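Local coordinates for alpha,alpha-trehalose-phosphate synthase (UDP-forming) (Burkholderia xenovorans, PDB 5HXA), which belongs to glycosyltransferase family 20 and is built on the two-domain architecture of the GT-B clan, at residues 266-271 with 356-361; 300-305 with 340-345. All coordinates share one frame; numbering follows the deposited sequence.

After the N-terminal sheet the chain reaches strand 265-270, half of contact 1, then passes through helix 279-292 into strand 300-305. Helix 314-334 carries it to strand 342-345, and there contact 2 closes the smaller loop by pairing 340-345 with 300-305. The chain next enters helix 351-359, which together with S361 meets 266-271 and closes the larger loop of contact 1. Contact 2 thus lies wholly within the sequence span of contact 1, and the two nest without crossing. Strands 265-270 and 300-305 are neighbours in one parallel sheet. Contact 2 adds that sheet's outermost strand, whereas contact 1 lays a helix against one face, the face on which V303 packs beside L266 and M268.

Contact 1. Residues 266-271 with 356-361; sequences LIMSVD and ALFRQS
M268 bends its side chain around the hydroxyl of S361 and meets the edge of the F358 ring. Its CB lies 3.2 Å from S361 OG. With CG anti to the backbone N (chi1 173°) and the chain turned again at both later torsions, its methyl CE curls back to 3.4 Å from S361 OG. M268 CG lies in the plane of the F358 ring, 3.8 Å from CD1, and the two side chains cross at about a right angle. The flexible methionine can thus pass between hydroxyl and ring edge. V270, with CG1 anti to the backbone N, sets CG2 near the ring plane, 3.6 Å from F358 CE1. On the other side of M268, L266 CD2 comes to 3.3 Å from S361 OG. This hydroxyl is buried among carbon atoms but satisfied: it donates to L357 O at 2.9 Å, tilted 31° from the carbonyl plane. Serine is small enough to let the strand approach and can turn its polar atom back to helix 351-359. L266, M268 and V270 point to the same side, M268 and V270 against F358, L266 against Q360 and S361. L266 also touches L257 of helix 252-260, and backbone bonds join the strand to 300-305 and 363-366.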
# COMPACT_ATOMS: atom_id res chain seq x y z
N LEU A 266 10.61 -31.95 -8.02
CA LEU A 266 9.31 -31.31 -8.23
C LEU A 266 9.14 -30.14 -7.27
O LEU A 266 9.20 -30.32 -6.04
CB LEU A 266 8.18 -32.32 -8.04
CG LEU A 266 6.74 -31.82 -7.97
CD1 LEU A 266 6.39 -31.05 -9.23
CD2 LEU A 266 5.79 -33.00 -7.76
N ILE A 267 8.91 -28.94 -7.81
CA ILE A 267 8.51 -27.77 -7.03
C ILE A 267 7.01 -27.61 -7.20
O ILE A 267 6.52 -27.50 -8.32
CB ILE A 267 9.24 -26.50 -7.48
CG1 ILE A 267 10.76 -26.69 -7.46
CG2 ILE A 267 8.84 -25.32 -6.58
CD1 ILE A 267 11.52 -25.53 -8.14
N MET A 268 6.28 -27.60 -6.09
CA MET A 268 4.83 -27.57 -6.14
C MET A 268 4.32 -26.23 -5.61
O MET A 268 4.73 -25.78 -4.54
CB MET A 268 4.24 -28.73 -5.33
CG MET A 268 2.75 -28.69 -5.19
SD MET A 268 1.98 -29.02 -6.79
CE MET A 268 2.38 -30.76 -6.98
N SER A 269 3.42 -25.61 -6.37
CA SER A 269 2.85 -24.32 -6.03
C SER A 269 1.35 -24.40 -6.28
O SER A 269 0.92 -24.79 -7.37
CB SER A 269 3.52 -23.22 -6.88
OG SER A 269 2.89 -21.97 -6.72
N VAL A 270 0.54 -24.12 -5.26
CA VAL A 270 -0.91 -24.24 -5.35
C VAL A 270 -1.52 -22.96 -4.78
O VAL A 270 -1.27 -22.62 -3.62
CB VAL A 270 -1.44 -25.47 -4.59
CG1 VAL A 270 -2.96 -25.58 -4.72
CG2 VAL A 270 -0.76 -26.76 -5.07
N ASP A 271 -2.30 -22.25 -5.59
CA ASP A 271 -3.01 -21.12 -5.03
C ASP A 271 -4.11 -20.68 -5.97
O ASP A 271 -4.12 -20.97 -7.17
CB ASP A 271 -2.07 -19.94 -4.68
CG ASP A 271 -1.94 -19.71 -3.17
OD1 ASP A 271 -2.96 -19.76 -2.45
OD2 ASP A 271 -0.81 -19.48 -2.67
N ALA A 356 -1.65 -35.69 -0.83
CA ALA A 356 -0.79 -36.72 -1.42
C ALA A 356 0.13 -36.14 -2.49
O ALA A 356 1.28 -36.58 -2.63
CB ALA A 356 -1.65 -37.84 -2.00
N LEU A 357 -0.35 -35.16 -3.26
CA LEU A 357 0.51 -34.50 -4.24
C LEU A 357 1.60 -33.69 -3.56
O LEU A 357 2.76 -33.70 -4.01
CB LEU A 357 -0.31 -33.62 -5.19
CG LEU A 357 -1.42 -34.31 -6.00
CD1 LEU A 357 -2.17 -33.28 -6.85
CD2 LEU A 357 -0.86 -35.42 -6.89
N PHE A 358 1.26 -32.96 -2.48
CA PHE A 358 2.29 -32.28 -1.68
C PHE A 358 3.37 -33.26 -1.22
O PHE A 358 4.57 -32.96 -1.27
CB PHE A 358 1.67 -31.61 -0.44
CG PHE A 358 0.84 -30.38 -0.73
CD1 PHE A 358 1.09 -29.57 -1.83
CD2 PHE A 358 -0.20 -30.01 0.14
CE1 PHE A 358 0.32 -28.43 -2.07
CE2 PHE A 358 -0.98 -28.88 -0.09
CZ PHE A 358 -0.71 -28.08 -1.20
N ARG A 359 2.94 -34.44 -0.75
CA ARG A 359 3.88 -35.43 -0.24
C ARG A 359 4.86 -35.90 -1.32
O ARG A 359 5.97 -36.33 -1.00
CB ARG A 359 3.09 -36.62 0.31
CG ARG A 359 3.91 -37.67 1.08
CD ARG A 359 2.93 -38.59 1.79
NE ARG A 359 3.53 -39.64 2.60
CZ ARG A 359 3.66 -39.58 3.93
NH1 ARG A 359 3.27 -38.49 4.60
NH2 ARG A 359 4.21 -40.59 4.58
N GLN A 360 4.47 -35.82 -2.60
CA GLN A 360 5.36 -36.19 -3.70
C GLN A 360 6.33 -35.08 -4.08
O GLN A 360 7.20 -35.32 -4.92
CB GLN A 360 4.54 -36.58 -4.94
CG GLN A 360 3.84 -37.90 -4.81
CD GLN A 360 4.81 -39.02 -4.51
OE1 GLN A 360 5.81 -39.18 -5.21
NE2 GLN A 360 4.54 -39.78 -3.45
N SER A 361 6.20 -33.89 -3.50
CA SER A 361 6.91 -32.70 -3.97
C SER A 361 8.10 -32.37 -3.07
O SER A 361 7.93 -32.19 -1.86
CB SER A 361 5.97 -31.50 -4.03
OG SER A 361 4.81 -31.80 -4.80

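Contact 2. Residues 300-305 with 340-345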
# COMPACT_ATOMS: atom_id res chain seq x y z
N VAL A 300 14.43 -30.43 -12.98
CA VAL A 300 13.44 -29.89 -12.05
C VAL A 300 12.28 -29.39 -12.89
O VAL A 300 12.46 -28.93 -14.02
CB VAL A 300 14.03 -28.75 -11.18
CG1 VAL A 300 14.50 -27.58 -12.06
CG2 VAL A 300 13.00 -28.26 -10.15
N SER A 301 11.07 -29.48 -12.33
CA SER A 301 9.90 -28.86 -12.93
C SER A 301 9.12 -28.11 -11.87
O SER A 301 9.12 -28.47 -10.69
CB SER A 301 8.97 -29.88 -13.59
OG SER A 301 9.68 -30.68 -14.52
N LEU A 302 8.42 -27.07 -12.31
CA LEU A 302 7.49 -26.34 -11.47
C LEU A 302 6.07 -26.72 -11.87
O LEU A 302 5.67 -26.50 -13.02
CB LEU A 302 7.70 -24.83 -11.63
CG LEU A 302 6.64 -23.94 -10.98
CD1 LEU A 302 6.64 -24.12 -9.44
CD2 LEU A 302 6.90 -22.49 -11.38
N VAL A 303 5.31 -27.29 -10.94
CA VAL A 303 3.89 -27.49 -11.16
C VAL A 303 3.15 -26.37 -10.44
O VAL A 303 3.36 -26.15 -9.24
CB VAL A 303 3.43 -28.87 -10.66
CG1 VAL A 303 1.90 -28.94 -10.65
CG2 VAL A 303 3.98 -29.97 -11.58
N GLN A 304 2.33 -25.63 -11.18
CA GLN A 304 1.46 -24.61 -10.61
C GLN A 304 0.03 -25.06 -10.81
O GLN A 304 -0.45 -25.14 -11.95
CB GLN A 304 1.66 -23.24 -11.28
CG GLN A 304 0.60 -22.22 -10.81
CD GLN A 304 0.87 -21.77 -9.38
OE1 GLN A 304 1.96 -21.29 -9.07
NE2 GLN A 304 -0.10 -21.95 -8.49
N ILE A 305 -0.66 -25.35 -9.72
CA ILE A 305 -2.09 -25.61 -9.72
C ILE A 305 -2.78 -24.32 -9.32
O ILE A 305 -2.50 -23.76 -8.26
CB ILE A 305 -2.44 -26.77 -8.77
CG1 ILE A 305 -1.80 -28.06 -9.30
CG2 ILE A 305 -3.95 -26.91 -8.65
CD1 ILE A 305 -1.73 -29.17 -8.26
N THR A 340 8.99 -29.90 -20.10
CA THR A 340 8.27 -28.64 -19.97
C THR A 340 8.58 -28.02 -18.61
O THR A 340 8.16 -28.58 -17.58
CB THR A 340 6.77 -28.86 -20.12
OG1 THR A 340 6.51 -29.56 -21.34
CG2 THR A 340 6.04 -27.51 -20.12
N PRO A 341 9.31 -26.89 -18.55
CA PRO A 341 9.73 -26.36 -17.24
C PRO A 341 8.59 -26.05 -16.28
O PRO A 341 8.69 -26.39 -15.09
CB PRO A 341 10.49 -25.08 -17.63
CG PRO A 341 11.08 -25.41 -18.97
CD PRO A 341 9.98 -26.21 -19.67
N ILE A 342 7.53 -25.39 -16.74
CA ILE A 342 6.40 -25.00 -15.91
C ILE A 342 5.17 -25.75 -16.41
O ILE A 342 4.73 -25.56 -17.55
CB ILE A 342 6.14 -23.48 -15.97
CG1 ILE A 342 7.36 -22.71 -15.45
CG2 ILE A 342 4.86 -23.13 -15.19
CD1 ILE A 342 7.18 -21.18 -15.50
N GLN A 343 4.61 -26.60 -15.56
CA GLN A 343 3.37 -27.29 -15.85
C GLN A 343 2.26 -26.56 -15.12
O GLN A 343 2.13 -26.70 -13.90
CB GLN A 343 3.42 -28.75 -15.42
CG GLN A 343 4.28 -29.62 -16.30
CD GLN A 343 4.26 -31.04 -15.83
OE1 GLN A 343 3.23 -31.72 -15.87
NE2 GLN A 343 5.39 -31.50 -15.33
N TYR A 344 1.48 -25.81 -15.86
CA TYR A 344 0.42 -24.97 -15.31
C TYR A 344 -0.91 -25.68 -15.53
O TYR A 344 -1.23 -26.08 -16.65
CB TYR A 344 0.45 -23.61 -16.01
CG TYR A 344 -0.79 -22.75 -15.87
CD1 TYR A 344 -1.13 -22.16 -14.66
CD2 TYR A 344 -1.61 -22.49 -16.98
CE1 TYR A 344 -2.27 -21.35 -14.54
CE2 TYR A 344 -2.74 -21.69 -16.88
CZ TYR A 344 -3.06 -21.12 -15.65
OH TYR A 344 -4.18 -20.32 -15.56
N LEU A 345 -1.68 -25.85 -14.45
CA LEU A 345 -2.96 -26.55 -14.50
C LEU A 345 -4.04 -25.70 -13.85
O LEU A 345 -3.93 -25.35 -12.67
CB LEU A 345 -2.88 -27.93 -13.82
CG LEU A 345 -1.94 -28.97 -14.43
CD1 LEU A 345 -0.57 -28.84 -13.83
CD2 LEU A 345 -2.47 -30.37 -14.18
O HOH W 1 7.68 -30.95 -16.30
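The Y344 ring and the Q304 side chain meet on one face of the sheet, Y344 CD1 standing 4.2 Å from Q304 CG, with Q304 O placed obliquely to the ring. The Y344 hydroxyl reaches E324 of helix 314-334. Q304 OE1 bonds to S269 OG; NE2 also reaches I305 O, but from well above the carbonyl plane, a poorly directed bond. A second flat amide, that of Q343, lies over the other face, where its extended chain brings it to a water that bonds S301 OG and donates to T340 O; NE2 sits too close to this water for a firm bond. The strands are parallel: L302 bonds through N and O to P341 O and Q343 N, and Q304 likewise to Q343 O and L345 N, all at 2.8 to 2.9 Å. L302 and I342 lie side by side, CD2 to CG1 4.1 Å, under F286 of helix 279-292; V303 CG1 meets L345 CD1 across the opposite face. Apolar L302, I342 and V303 suit the covered parts, polar-ended Q343 and Y344 the partly exposed edge strand. Strand 300-305, helix 314-334 and strand 342-345 form a beta-alpha-beta crossover at one edge of a six-stranded parallel sheet ordered 3-2-1-4-5-6, characteristic of a Rossmann-like domain.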